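Crh-like protein 5 (Neosartorya fumigata, PDB 6IBU) uses its GH16 domain, the part in this chain, to cleave chitin and transfer it to beta-1,6-glucan or chitin, cross-linking the fungal cell wall and septa. Local coordinates at residues K72-K78 with T138-I144; G82-V86 with W200-T205; V85-V90 with W101-G105; T108-N114 with R126-V132; Y115-D120 with T172-Q176. All coordinates share one frame. Residues are numbered along the deposited sequence.

Contact 1: K72-K78 with T138-I144; sequences KAEVVMK and TFHTYTI
Strand 72-78 runs antiparallel to strand 140-144, with axes 4.5 Å apart and directions 158° apart. Lys72 extends its side chain so that CE lies 3.7 Å from Thr143 CG2. Ala73 forms a hydrogen-bonded pair with Ile144: Ala73 N to Ile144 O is 3.0 Å and Ile144 N to Ala73 O is 2.8 Å. A water donates to both Ala73 O and Tyr142 O. Glu74 faces Thr143 in a non-hydrogen-bonded pair, with CA atoms 4.2 Å apart. Its t chi1 and the m chi1 of Thr143 bring Glu74 OE1 to 3.0 Å from Thr143 OG1. Val75 pairs with Tyr142 through Val75 N to Tyr142 O and Tyr142 N to Val75 O, both 2.7 Å. Val76 lies opposite Thr141, and its CG1 is 3.9 Å from Phe139 CD1. Met77 pairs with His140: Met77 N to His140 O is 3.1 Å and His140 N to Met77 O is 2.8 Å. With chi1 and chi2 both t, Met77 CE reaches over the Tyr142 ring, 3.6 Å from Tyr142 CE2, a CH-pi contact. Lys78 CB sits over the Phe139 ring, 3.6 Å from Phe139 CE1 and 3.5 Å from the ring centroid, also a CH-pi contact. Val75, Met77, Tyr142 and Ile144 pack on strands 85-93 and 98-105 of the other sheet. This is an antiparallel strand pair within one sheet of the GH16 beta-sandwich, the concanavalin-type jelly roll.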
# COMPACT_ATOMS: atom_id res chain seq x y z
N LYS A 72 -0.72 11.92 4.27
CA LYS A 72 -0.68 10.84 5.28
C LYS A 72 -1.62 9.71 4.88
O LYS A 72 -2.76 9.99 4.46
CB LYS A 72 -1.07 11.42 6.63
CG LYS A 72 -0.70 10.57 7.82
CD LYS A 72 -1.38 11.01 9.08
CE LYS A 72 -0.45 11.03 10.28
NZ LYS A 72 -1.20 11.31 11.52
N ALA A 73 -1.18 8.46 5.04
CA ALA A 73 -2.05 7.27 4.95
C ALA A 73 -1.87 6.48 6.25
O ALA A 73 -0.74 6.11 6.58
CB ALA A 73 -1.74 6.50 3.70
N GLU A 74 -2.96 6.28 6.98
CA GLU A 74 -2.95 5.55 8.27
C GLU A 74 -3.95 4.39 8.15
O GLU A 74 -5.12 4.63 7.83
CB GLU A 74 -3.28 6.55 9.37
CG GLU A 74 -3.17 5.99 10.77
CD GLU A 74 -3.07 7.09 11.82
OE1 GLU A 74 -1.95 7.63 11.98
OE2 GLU A 74 -4.12 7.42 12.45
N VAL A 75 -3.50 3.16 8.39
CA VAL A 75 -4.35 1.96 8.22
C VAL A 75 -4.31 1.16 9.51
O VAL A 75 -3.22 0.90 10.00
CB VAL A 75 -3.91 1.12 7.01
CG1 VAL A 75 -4.83 -0.06 6.82
CG2 VAL A 75 -3.84 1.97 5.75
N VAL A 76 -5.46 0.83 10.07
CA VAL A 76 -5.52 -0.09 11.24
C VAL A 76 -5.77 -1.51 10.67
O VAL A 76 -6.79 -1.63 10.00
CB VAL A 76 -6.59 0.41 12.24
CG1 VAL A 76 -6.81 -0.56 13.39
CG2 VAL A 76 -6.24 1.79 12.76
N MET A 77 -4.82 -2.51 10.78
CA MET A 77 -4.74 -3.84 10.11
C MET A 77 -4.22 -4.85 11.13
O MET A 77 -3.53 -4.53 12.17
CB MET A 77 -3.83 -3.86 8.87
CG MET A 77 -3.49 -5.26 8.38
SD MET A 77 -2.55 -5.17 6.94
CE MET A 77 -0.96 -4.67 7.59
N LYS A 78 -4.88 -5.96 10.99
CA LYS A 78 -4.43 -7.22 11.57
C LYS A 78 -4.10 -8.10 10.39
O LYS A 78 -4.94 -8.30 9.55
CB LYS A 78 -5.51 -7.80 12.48
CG LYS A 78 -5.00 -9.03 13.19
CD LYS A 78 -5.90 -9.52 14.28
CE LYS A 78 -7.10 -10.20 13.65
NZ LYS A 78 -7.51 -11.43 14.38
N THR A 138 -2.99 -9.32 16.30
CA THR A 138 -3.50 -8.11 16.96
C THR A 138 -3.55 -6.99 15.92
O THR A 138 -2.82 -7.10 15.00
CB THR A 138 -2.52 -7.68 18.04
OG1 THR A 138 -3.08 -6.61 18.78
CG2 THR A 138 -1.23 -7.21 17.42
N PHE A 139 -4.38 -5.96 16.05
CA PHE A 139 -4.41 -4.77 15.15
C PHE A 139 -3.24 -3.85 15.51
O PHE A 139 -2.88 -3.77 16.68
CB PHE A 139 -5.74 -4.04 15.28
CG PHE A 139 -6.81 -4.75 14.50
CD1 PHE A 139 -6.97 -4.47 13.16
CD2 PHE A 139 -7.60 -5.73 15.09
CE1 PHE A 139 -7.94 -5.11 12.42
CE2 PHE A 139 -8.58 -6.37 14.34
CZ PHE A 139 -8.75 -6.06 13.01
N HIS A 140 -2.66 -3.20 14.50
CA HIS A 140 -1.67 -2.11 14.67
C HIS A 140 -2.09 -0.98 13.75
O HIS A 140 -2.81 -1.24 12.80
CB HIS A 140 -0.26 -2.59 14.32
CG HIS A 140 0.30 -3.55 15.31
ND1 HIS A 140 0.74 -3.13 16.55
CD2 HIS A 140 0.48 -4.88 15.26
CE1 HIS A 140 1.16 -4.19 17.22
NE2 HIS A 140 1.01 -5.27 16.46
N THR A 141 -1.61 0.21 14.03
CA THR A 141 -1.84 1.38 13.17
C THR A 141 -0.59 1.56 12.31
O THR A 141 0.44 1.90 12.85
CB THR A 141 -2.16 2.62 13.99
OG1 THR A 141 -3.28 2.28 14.80
CG2 THR A 141 -2.48 3.80 13.11
N TYR A 142 -0.72 1.35 11.01
CA TYR A 142 0.39 1.53 10.05
C TYR A 142 0.22 2.90 9.40
O TYR A 142 -0.78 3.14 8.72
CB TYR A 142 0.39 0.38 9.06
CG TYR A 142 0.61 -0.97 9.69
CD1 TYR A 142 1.88 -1.50 9.82
CD2 TYR A 142 -0.47 -1.73 10.13
CE1 TYR A 142 2.08 -2.75 10.39
CE2 TYR A 142 -0.28 -2.99 10.67
CZ TYR A 142 0.99 -3.51 10.79
OH TYR A 142 1.17 -4.75 11.35
N THR A 143 1.19 3.77 9.62
CA THR A 143 1.12 5.18 9.21
C THR A 143 2.27 5.51 8.26
O THR A 143 3.41 5.22 8.61
CB THR A 143 1.15 6.10 10.43
OG1 THR A 143 0.16 5.62 11.34
CG2 THR A 143 0.92 7.55 10.07
N ILE A 144 1.96 6.12 7.13
CA ILE A 144 2.96 6.65 6.17
C ILE A 144 2.77 8.16 6.10
O ILE A 144 1.72 8.55 5.69
CB ILE A 144 2.81 6.00 4.80
CG1 ILE A 144 3.07 4.50 4.85
CG2 ILE A 144 3.70 6.70 3.78
CD1 ILE A 144 2.72 3.76 3.59
O HOH W 1 0.12 3.23 6.08
O HOH W 2 -0.97 -6.00 12.32

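Contact 2: G82-V86 with W200-T205; sequences GTGVV and WAGGLT
A turn at the start of strand 85-93 packs against the C-terminal end of helix 195-201 and the loop after it, at one end of the sandwich. Gly82 to Val85 form a type II beta turn, closed by Val85 N to Gly82 O at 3.1 Å. Gly84 has phi/psi of 79/-1°. Its CA is 4.4 Å from Ala201 CA, the nearest pair of CA atoms across the two segments. A side chain at Gly84 would clash with Gly203 O and Thr205 OG1. Across from it, the helix ends in a Schellman motif at Gly202 (phi 97°); Gly203 follows, also with positive phi (133°). Gly84 CA makes CA-H...O contacts with Ala201 O at 3.4 Å and Gly203 O at 3.3 Å. One water accepts from Gly84 N at 2.9 Å and donates to Ala201 O at 2.4 Å. Thr205, with an m chi1, gives a hydrogen bond from OG1 to Thr83 O at 3.0 Å. Thr83 CG2 lies 3.2 Å from Leu204 O. Beyond the turn, Val86 CG2 packs 3.6 Å from Trp200 CZ3 and 4.2 Å from Ala201 CB. Val86 and Trp200 also touch Glu102 and Trp186, two chitin-binding residues, so the apolar end of the contact borders the substrate site. The rest is held mainly by backbone carbonyls, one hydroxyl and one water. Such chemistry depends on close main-chain approach, which the glycines permit.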
# COMPACT_ATOMS: atom_id res chain seq x y z
N GLY A 82 -0.44 -17.51 8.22
CA GLY A 82 -0.21 -18.53 7.19
C GLY A 82 1.08 -18.29 6.43
O GLY A 82 1.33 -17.15 5.98
N THR A 83 1.87 -19.35 6.31
CA THR A 83 3.12 -19.39 5.53
C THR A 83 2.85 -18.84 4.13
O THR A 83 1.96 -19.35 3.47
CB THR A 83 3.65 -20.83 5.41
OG1 THR A 83 3.81 -21.31 6.75
CG2 THR A 83 4.95 -20.91 4.63
N GLY A 84 3.62 -17.85 3.71
CA GLY A 84 3.62 -17.35 2.33
C GLY A 84 2.46 -16.42 2.05
O GLY A 84 2.38 -15.91 0.94
N VAL A 85 1.58 -16.18 3.00
CA VAL A 85 0.43 -15.27 2.79
C VAL A 85 0.91 -13.85 3.09
O VAL A 85 1.39 -13.59 4.21
CB VAL A 85 -0.77 -15.66 3.66
CG1 VAL A 85 -1.91 -14.67 3.49
CG2 VAL A 85 -1.20 -17.09 3.33
N VAL A 86 0.77 -12.97 2.12
CA VAL A 86 1.24 -11.56 2.25
C VAL A 86 0.03 -10.67 2.55
O VAL A 86 -0.96 -10.79 1.86
CB VAL A 86 1.96 -11.14 0.97
CG1 VAL A 86 2.52 -9.74 1.09
CG2 VAL A 86 3.06 -12.12 0.60
N TRP A 200 10.89 -15.07 -0.25
CA TRP A 200 10.64 -13.76 0.38
C TRP A 200 9.38 -13.85 1.26
O TRP A 200 9.43 -13.36 2.39
CB TRP A 200 10.54 -12.69 -0.69
CG TRP A 200 9.91 -11.46 -0.14
CD1 TRP A 200 10.53 -10.53 0.63
CD2 TRP A 200 8.54 -11.09 -0.24
NE1 TRP A 200 9.63 -9.56 0.97
CE2 TRP A 200 8.40 -9.87 0.46
CE3 TRP A 200 7.41 -11.64 -0.85
CZ2 TRP A 200 7.18 -9.20 0.55
CZ3 TRP A 200 6.21 -10.96 -0.77
CH2 TRP A 200 6.10 -9.77 -0.07
N ALA A 201 8.34 -14.52 0.76
CA ALA A 201 7.03 -14.68 1.43
C ALA A 201 7.17 -15.59 2.66
O ALA A 201 6.30 -15.56 3.51
CB ALA A 201 5.99 -15.18 0.45
N GLY A 202 8.26 -16.35 2.75
CA GLY A 202 8.51 -17.23 3.90
C GLY A 202 8.10 -18.67 3.64
O GLY A 202 8.10 -19.46 4.60
N GLY A 203 7.80 -19.03 2.41
CA GLY A 203 7.60 -20.43 2.02
C GLY A 203 6.34 -20.62 1.20
O GLY A 203 5.62 -19.65 1.00
N LEU A 204 6.10 -21.85 0.78
CA LEU A 204 4.93 -22.32 0.01
C LEU A 204 3.65 -22.06 0.81
O LEU A 204 3.64 -22.35 2.04
CB LEU A 204 5.12 -23.82 -0.22
CG LEU A 204 4.53 -24.41 -1.49
CD1 LEU A 204 4.84 -23.54 -2.69
CD2 LEU A 204 5.07 -25.82 -1.67
N THR A 205 2.60 -21.60 0.15
CA THR A 205 1.29 -21.42 0.81
C THR A 205 0.52 -22.73 0.71
O THR A 205 0.52 -23.29 -0.38
CB THR A 205 0.50 -20.26 0.22
OG1 THR A 205 1.25 -19.09 0.54
CG2 THR A 205 -0.90 -20.16 0.78
O HOH W 3 5.40 -16.47 5.59

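Contact 3: V85-V90 with W101-G105; sequences VVSSIV and WEVLG
Strands 85-90 and 101-105 run antiparallel, with axes 4.6 Å apart and directions 161° apart. They form a beta hairpin within the sheet of the GH16 sandwich that carries the probable catalytic glutamates Glu98 and Glu102. Ser87 and Val103 are a hydrogen-bonded pair: Ser87 N to Val103 O is 2.9 Å and Val103 N to Ser87 O is 2.8 Å. Ile89 and Trp101 are the next such pair, with Ile89 N to Trp101 O at 3.0 Å and Trp101 N to Ile89 O at 2.8 Å. Gly105 N adds a bond to Val85 O at 2.8 Å. Val86 with Leu104 and Ser88 with Glu102 are non-hydrogen-bonded pairs. Ser87, Ile89, Trp101 and Val103 face the core. There Ile89 CB lies 3.8 Å from Trp101 CD1, and Met77 and Tyr142 of the other sheet pack nearby. Val86, Ser88, Glu102 and Leu104 share the other face. Val86 CG2 meets Leu104 CD2 at 3.9 Å. Glu102 binds chitin and is the proton donor by similarity. Its chi1 and chi2 are both m, which turns the carboxylate across to Ser88. Ser88 OG also bonds Trp186 NE1 of the chitin site. Ser88 OG donates to Glu102 OE1 over just 2.5 Å.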
# COMPACT_ATOMS: atom_id res chain seq x y z
N VAL A 85 1.58 -16.18 3.00
CA VAL A 85 0.43 -15.27 2.79
C VAL A 85 0.91 -13.85 3.09
O VAL A 85 1.39 -13.59 4.21
CB VAL A 85 -0.77 -15.66 3.66
CG1 VAL A 85 -1.91 -14.67 3.49
CG2 VAL A 85 -1.20 -17.09 3.33
N VAL A 86 0.77 -12.97 2.12
CA VAL A 86 1.24 -11.56 2.25
C VAL A 86 0.03 -10.67 2.55
O VAL A 86 -0.96 -10.79 1.86
CB VAL A 86 1.96 -11.14 0.97
CG1 VAL A 86 2.52 -9.74 1.09
CG2 VAL A 86 3.06 -12.12 0.60
N SER A 87 0.13 -9.81 3.55
CA SER A 87 -0.82 -8.71 3.82
C SER A 87 -0.16 -7.38 3.42
O SER A 87 0.86 -7.05 4.02
CB SER A 87 -1.18 -8.70 5.27
OG SER A 87 -1.81 -9.91 5.67
N SER A 88 -0.69 -6.68 2.42
CA SER A 88 -0.05 -5.50 1.76
C SER A 88 -0.83 -4.21 1.99
O SER A 88 -2.04 -4.17 1.67
CB SER A 88 0.06 -5.74 0.28
OG SER A 88 0.83 -6.91 0.02
N ILE A 89 -0.16 -3.15 2.44
CA ILE A 89 -0.67 -1.74 2.38
C ILE A 89 0.20 -0.98 1.37
O ILE A 89 1.38 -0.87 1.61
CB ILE A 89 -0.65 -1.10 3.77
CG1 ILE A 89 -1.47 -1.88 4.79
CG2 ILE A 89 -1.08 0.36 3.71
CD1 ILE A 89 -1.08 -1.61 6.21
N VAL A 90 -0.36 -0.53 0.26
CA VAL A 90 0.45 0.08 -0.83
C VAL A 90 -0.05 1.49 -1.15
O VAL A 90 -1.20 1.61 -1.53
CB VAL A 90 0.41 -0.78 -2.09
CG1 VAL A 90 1.15 -0.09 -3.24
CG2 VAL A 90 0.97 -2.16 -1.82
N TRP A 101 3.80 -1.27 3.05
CA TRP A 101 3.98 -2.22 4.17
C TRP A 101 3.70 -3.62 3.63
O TRP A 101 2.78 -3.76 2.83
CB TRP A 101 3.01 -1.88 5.30
CG TRP A 101 3.07 -0.52 5.92
CD1 TRP A 101 2.27 0.55 5.65
CD2 TRP A 101 3.87 -0.13 7.05
NE1 TRP A 101 2.56 1.60 6.48
CE2 TRP A 101 3.53 1.21 7.36
CE3 TRP A 101 4.86 -0.76 7.79
CZ2 TRP A 101 4.15 1.91 8.41
CZ3 TRP A 101 5.47 -0.08 8.82
CH2 TRP A 101 5.11 1.23 9.13
N GLU A 102 4.50 -4.61 4.00
CA GLU A 102 4.19 -6.04 3.71
C GLU A 102 4.29 -6.82 5.01
O GLU A 102 5.34 -6.78 5.63
CB GLU A 102 5.15 -6.62 2.68
CG GLU A 102 5.27 -5.81 1.40
CD GLU A 102 4.00 -5.81 0.55
OE1 GLU A 102 3.34 -6.85 0.46
OE2 GLU A 102 3.66 -4.76 0.02
N VAL A 103 3.24 -7.52 5.42
CA VAL A 103 3.36 -8.53 6.50
C VAL A 103 3.36 -9.93 5.85
O VAL A 103 2.65 -10.15 4.88
CB VAL A 103 2.24 -8.38 7.55
CG1 VAL A 103 2.35 -9.44 8.63
CG2 VAL A 103 2.27 -7.00 8.19
N LEU A 104 4.18 -10.83 6.39
CA LEU A 104 4.22 -12.25 5.94
C LEU A 104 3.57 -13.07 7.04
O LEU A 104 3.89 -12.82 8.21
CB LEU A 104 5.67 -12.64 5.70
CG LEU A 104 6.41 -11.74 4.71
CD1 LEU A 104 7.85 -12.16 4.62
CD2 LEU A 104 5.76 -11.75 3.32
N GLY A 105 2.65 -13.97 6.68
CA GLY A 105 1.88 -14.76 7.66
C GLY A 105 2.74 -15.51 8.65
O GLY A 105 2.39 -15.54 9.81

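Contact 4: T108-N114 with R126-V132; sequences TTQVQTN and RGTYVPV
Two residue pairs, Val111-Val130 and Thr113-Thr128, exchange two backbone bonds each where strand 110-114 meets strand 128-131, and Val132 N adds a single one to Thr109 O at 2.9 Å. The strands are antiparallel, with axes 4.6 Å apart and directions 145° apart. Val111 N bonds Val130 O at 3.0 Å, and Val130 N bonds Val111 O at 2.9 Å. Thr113 N bonds Thr128 O at 2.7 Å, and Thr128 N bonds Thr113 O at 3.1 Å. Thr128 O takes a second proton, from Thr113 OG1 at 2.9 Å, set by the p chi1 of Thr113. Arg161 NH1 bonds both Thr113 OG1 and Arg126 O. Gln110-Pro131 and Gln112-Tyr129 are non-hydrogen-bonded pairs with CA atoms 4.3 Å apart. This is the beta hairpin at the edge of the seven-stranded sheet of the GH16 sandwich, and strand 128-131 is the outermost strand. On the inner side, Val111 CG2 packs 3.3 Å from both Val130 CG2 and Val132 CG2, near Ile155 of the other sheet. On the other face, Gln112 CG lies over the Tyr129 ring, 3.8 Å from its centroid. Both residues touch Trp200. The polar ends of Thr109 and Gln110 are bonded to Asp107. A water donates weakly to Gln110 OE1 and to Tyr129 O. Arg126 NH1 is bonded to Thr123 O, while Arg126 NH2 approaches Asn114 OD1 to 3.3 Å.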
# COMPACT_ATOMS: atom_id res chain seq x y z
N THR A 108 6.08 -13.64 12.56
CA THR A 108 5.17 -13.08 13.59
C THR A 108 5.83 -11.94 14.36
O THR A 108 5.27 -11.59 15.40
CB THR A 108 4.74 -14.18 14.55
OG1 THR A 108 5.95 -14.63 15.16
CG2 THR A 108 4.04 -15.31 13.84
N THR A 109 6.97 -11.42 13.92
CA THR A 109 7.81 -10.51 14.73
C THR A 109 8.20 -9.27 13.93
O THR A 109 8.88 -8.41 14.51
CB THR A 109 9.10 -11.19 15.19
OG1 THR A 109 9.73 -11.81 14.06
CG2 THR A 109 8.84 -12.18 16.30
N GLN A 110 7.86 -9.21 12.65
CA GLN A 110 8.28 -8.08 11.79
C GLN A 110 7.18 -7.71 10.79
O GLN A 110 6.23 -8.50 10.56
CB GLN A 110 9.55 -8.40 11.02
CG GLN A 110 10.60 -9.19 11.79
CD GLN A 110 11.73 -9.58 10.85
OE1 GLN A 110 12.84 -9.06 10.93
NE2 GLN A 110 11.44 -10.44 9.90
N VAL A 111 7.33 -6.51 10.24
CA VAL A 111 6.67 -6.05 8.99
C VAL A 111 7.79 -5.53 8.09
O VAL A 111 8.78 -5.02 8.61
CB VAL A 111 5.59 -4.98 9.24
CG1 VAL A 111 4.43 -5.55 10.03
CG2 VAL A 111 6.16 -3.76 9.95
N GLN A 112 7.63 -5.66 6.79
CA GLN A 112 8.64 -5.11 5.86
C GLN A 112 8.16 -3.73 5.40
O GLN A 112 6.98 -3.54 5.19
CB GLN A 112 8.90 -6.06 4.69
CG GLN A 112 10.19 -5.67 3.98
CD GLN A 112 10.39 -6.39 2.68
OE1 GLN A 112 11.51 -6.79 2.36
NE2 GLN A 112 9.33 -6.56 1.91
N THR A 113 9.08 -2.78 5.33
CA THR A 113 8.81 -1.46 4.72
C THR A 113 9.46 -1.44 3.35
O THR A 113 10.46 -2.10 3.15
CB THR A 113 9.28 -0.28 5.59
OG1 THR A 113 10.69 -0.38 5.81
CG2 THR A 113 8.53 -0.16 6.90
N ASN A 114 8.90 -0.72 2.43
CA ASN A 114 9.46 -0.70 1.07
C ASN A 114 9.06 0.55 0.31
O ASN A 114 8.04 1.17 0.63
CB ASN A 114 8.98 -1.91 0.29
CG ASN A 114 10.15 -2.65 -0.29
OD1 ASN A 114 10.87 -2.13 -1.13
ND2 ASN A 114 10.35 -3.86 0.22
N ARG A 126 15.63 -0.62 -0.94
CA ARG A 126 14.24 -0.11 -0.85
C ARG A 126 13.56 -0.76 0.36
O ARG A 126 12.71 -0.10 0.92
CB ARG A 126 13.53 -0.42 -2.16
CG ARG A 126 14.27 0.11 -3.39
CD ARG A 126 13.65 -0.30 -4.71
NE ARG A 126 14.07 -1.63 -5.15
CZ ARG A 126 13.51 -2.78 -4.77
NH1 ARG A 126 13.97 -3.93 -5.21
NH2 ARG A 126 12.46 -2.77 -3.96
N GLY A 127 13.98 -1.97 0.75
CA GLY A 127 13.32 -2.83 1.76
C GLY A 127 14.05 -2.82 3.09
O GLY A 127 15.28 -2.98 3.12
N THR A 128 13.30 -2.67 4.18
CA THR A 128 13.76 -2.69 5.58
C THR A 128 12.73 -3.46 6.40
O THR A 128 11.55 -3.12 6.33
CB THR A 128 13.90 -1.26 6.12
OG1 THR A 128 15.00 -0.64 5.46
CG2 THR A 128 14.09 -1.21 7.62
N TYR A 129 13.15 -4.43 7.20
CA TYR A 129 12.26 -5.10 8.18
C TYR A 129 12.28 -4.31 9.48
O TYR A 129 13.35 -3.85 9.87
CB TYR A 129 12.67 -6.55 8.40
CG TYR A 129 12.43 -7.41 7.19
CD1 TYR A 129 13.39 -7.48 6.18
CD2 TYR A 129 11.24 -8.10 7.01
CE1 TYR A 129 13.19 -8.27 5.07
CE2 TYR A 129 11.03 -8.89 5.90
CZ TYR A 129 12.01 -8.97 4.93
OH TYR A 129 11.83 -9.74 3.82
N VAL A 130 11.13 -4.18 10.14
CA VAL A 130 11.05 -3.51 11.47
C VAL A 130 10.32 -4.45 12.41
O VAL A 130 9.36 -5.09 12.00
CB VAL A 130 10.37 -2.13 11.35
CG1 VAL A 130 11.02 -1.31 10.26
CG2 VAL A 130 8.87 -2.21 11.08
N PRO A 131 10.71 -4.54 13.69
CA PRO A 131 10.04 -5.41 14.64
C PRO A 131 8.62 -4.90 14.94
O PRO A 131 8.45 -3.75 15.08
CB PRO A 131 10.91 -5.34 15.92
CG PRO A 131 12.19 -4.61 15.50
CD PRO A 131 11.78 -3.75 14.32
N VAL A 132 7.65 -5.81 14.99
CA VAL A 132 6.23 -5.53 15.35
C VAL A 132 5.70 -6.74 16.13
O VAL A 132 6.02 -7.89 15.77
CB VAL A 132 5.39 -5.26 14.09
CG1 VAL A 132 4.00 -4.75 14.44
CG2 VAL A 132 6.07 -4.28 13.16
O HOH W 4 13.47 -6.03 12.39

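Contact 5: Y115-D120 with T172-Q176; sequences YFGKGD and TRFPQ
Loop 172-176 packs against a type I' beta turn, Gly117 to Asp120, that follows strand 110-116 at an end of the GH16 sandwich. The turn is closed by Asp120 N to Gly117 O at 2.9 Å. Thr172 O accepts Lys118 NZ at 3.0 Å and also Arg173 NH1 at 2.9 Å. Arg173 lies beside Gly117, with CA atoms 3.8 Å apart, and a CB on Gly117 would clash with it. Arg173 O is 3.5 Å from Tyr115 CE2, at the ring edge. The Arg173 side chain, with chi1 and chi2 both m, runs along the turn, so Arg173 CD is 3.2 Å from Gly117 O. The one salt bridge joins Arg173 NE to Asp120 OD2 at 2.7 Å. Phe174 O takes a bond from a water, which accepts weakly from Lys118 NZ. Pro175 CD lies 4.1 Å from Tyr115 CD2, and Pro175 CG is 3.8 Å from Phe116 O. Asp97 ties both segments, bonding Lys118 N and Gln176 N. Gln176 NE2 folds back to Phe174 O at 3.1 Å.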
# COMPACT_ATOMS: atom_id res chain seq x y z
N TYR A 115 9.82 0.87 -0.71
CA TYR A 115 9.45 1.95 -1.65
C TYR A 115 10.12 1.64 -2.99
O TYR A 115 11.11 0.90 -3.01
CB TYR A 115 9.84 3.31 -1.08
CG TYR A 115 11.28 3.68 -1.32
CD1 TYR A 115 12.28 3.24 -0.47
CD2 TYR A 115 11.63 4.43 -2.42
CE1 TYR A 115 13.60 3.56 -0.71
CE2 TYR A 115 12.94 4.78 -2.67
CZ TYR A 115 13.92 4.35 -1.80
OH TYR A 115 15.21 4.68 -2.05
N PHE A 116 9.51 2.16 -4.05
CA PHE A 116 10.05 2.21 -5.43
C PHE A 116 9.89 3.65 -5.90
O PHE A 116 8.89 4.30 -5.54
CB PHE A 116 9.30 1.24 -6.34
CG PHE A 116 9.42 -0.19 -5.89
CD1 PHE A 116 10.55 -0.92 -6.22
CD2 PHE A 116 8.47 -0.77 -5.06
CE1 PHE A 116 10.67 -2.25 -5.82
CE2 PHE A 116 8.63 -2.07 -4.61
CZ PHE A 116 9.72 -2.81 -5.00
N GLY A 117 10.87 4.13 -6.65
CA GLY A 117 10.76 5.33 -7.49
C GLY A 117 10.57 4.92 -8.93
O GLY A 117 11.39 4.17 -9.44
N LYS A 118 9.48 5.36 -9.55
CA LYS A 118 9.26 5.25 -11.03
C LYS A 118 9.42 3.80 -11.49
O LYS A 118 9.92 3.60 -12.62
CB LYS A 118 10.25 6.14 -11.79
CG LYS A 118 10.19 7.59 -11.37
CD LYS A 118 11.06 8.48 -12.18
CE LYS A 118 10.81 9.95 -11.91
NZ LYS A 118 11.39 10.40 -10.62
N GLY A 119 8.99 2.83 -10.68
CA GLY A 119 8.94 1.41 -11.06
C GLY A 119 10.32 0.80 -11.13
O GLY A 119 10.45 -0.30 -11.67
N ASP A 120 11.32 1.49 -10.57
CA ASP A 120 12.73 1.08 -10.63
C ASP A 120 12.99 0.04 -9.54
O ASP A 120 13.00 0.41 -8.38
CB ASP A 120 13.61 2.31 -10.46
CG ASP A 120 15.08 1.99 -10.60
OD1 ASP A 120 15.36 0.84 -10.86
OD2 ASP A 120 15.90 2.90 -10.45
N THR A 172 15.88 11.41 -7.40
CA THR A 172 15.49 10.77 -8.69
C THR A 172 14.53 9.60 -8.44
O THR A 172 13.82 9.27 -9.38
CB THR A 172 16.69 10.28 -9.52
OG1 THR A 172 17.42 9.25 -8.87
CG2 THR A 172 17.67 11.38 -9.87
N ARG A 173 14.55 8.96 -7.26
CA ARG A 173 13.68 7.79 -7.00
C ARG A 173 12.81 8.03 -5.75
O ARG A 173 12.29 7.06 -5.19
CB ARG A 173 14.54 6.52 -6.93
CG ARG A 173 15.19 6.14 -8.25
CD ARG A 173 14.16 5.66 -9.23
NE ARG A 173 14.71 5.28 -10.53
CZ ARG A 173 14.86 6.09 -11.57
NH1 ARG A 173 14.55 7.37 -11.47
NH2 ARG A 173 15.32 5.63 -12.72
N PHE A 174 12.60 9.28 -5.34
CA PHE A 174 11.71 9.63 -4.21
C PHE A 174 10.26 9.57 -4.68
O PHE A 174 9.94 10.17 -5.69
CB PHE A 174 12.05 11.02 -3.67
CG PHE A 174 11.40 11.33 -2.36
CD1 PHE A 174 11.88 10.77 -1.19
CD2 PHE A 174 10.28 12.14 -2.30
CE1 PHE A 174 11.26 11.04 0.02
CE2 PHE A 174 9.68 12.44 -1.09
CZ PHE A 174 10.17 11.88 0.07
N PRO A 175 9.36 8.84 -3.99
CA PRO A 175 7.94 8.83 -4.37
C PRO A 175 7.37 10.25 -4.29
O PRO A 175 7.47 10.82 -3.25
CB PRO A 175 7.29 7.91 -3.34
CG PRO A 175 8.43 7.03 -2.88
CD PRO A 175 9.64 7.94 -2.88
N GLN A 176 6.88 10.81 -5.39
CA GLN A 176 6.53 12.25 -5.40
C GLN A 176 5.47 12.54 -6.46
O GLN A 176 5.40 13.67 -6.91
CB GLN A 176 7.76 13.11 -5.67
CG GLN A 176 8.43 12.82 -7.01
CD GLN A 176 9.74 13.57 -7.11
OE1 GLN A 176 9.77 14.77 -7.40
NE2 GLN A 176 10.84 12.88 -6.87
O HOH W 5 10.51 8.79 -7.85

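In the fold
Contact 1 opens at 72-78 and closes a loop of about 60 residues at 138-144. Contact 3 and then contact 4, two hairpins in series, are nested inside it. Contact 2 opens at 82-86 and closes last, at 200-205. It crosses contact 1 and encloses contacts 4 and 5; it shares Val85 and Val86 with contact 3. Contact 5 crosses both contact 1 and contact 4. Contacts 3 and 4 are joined side by side in one sheet, and contact 1 lies in the facing sheet, packed on them through Tyr142, with Met77 and Ile144 on contact 3. Contact 2 reaches them through Trp200. Contact 5 continues strand 110-116 and touches contact 4 at Arg126.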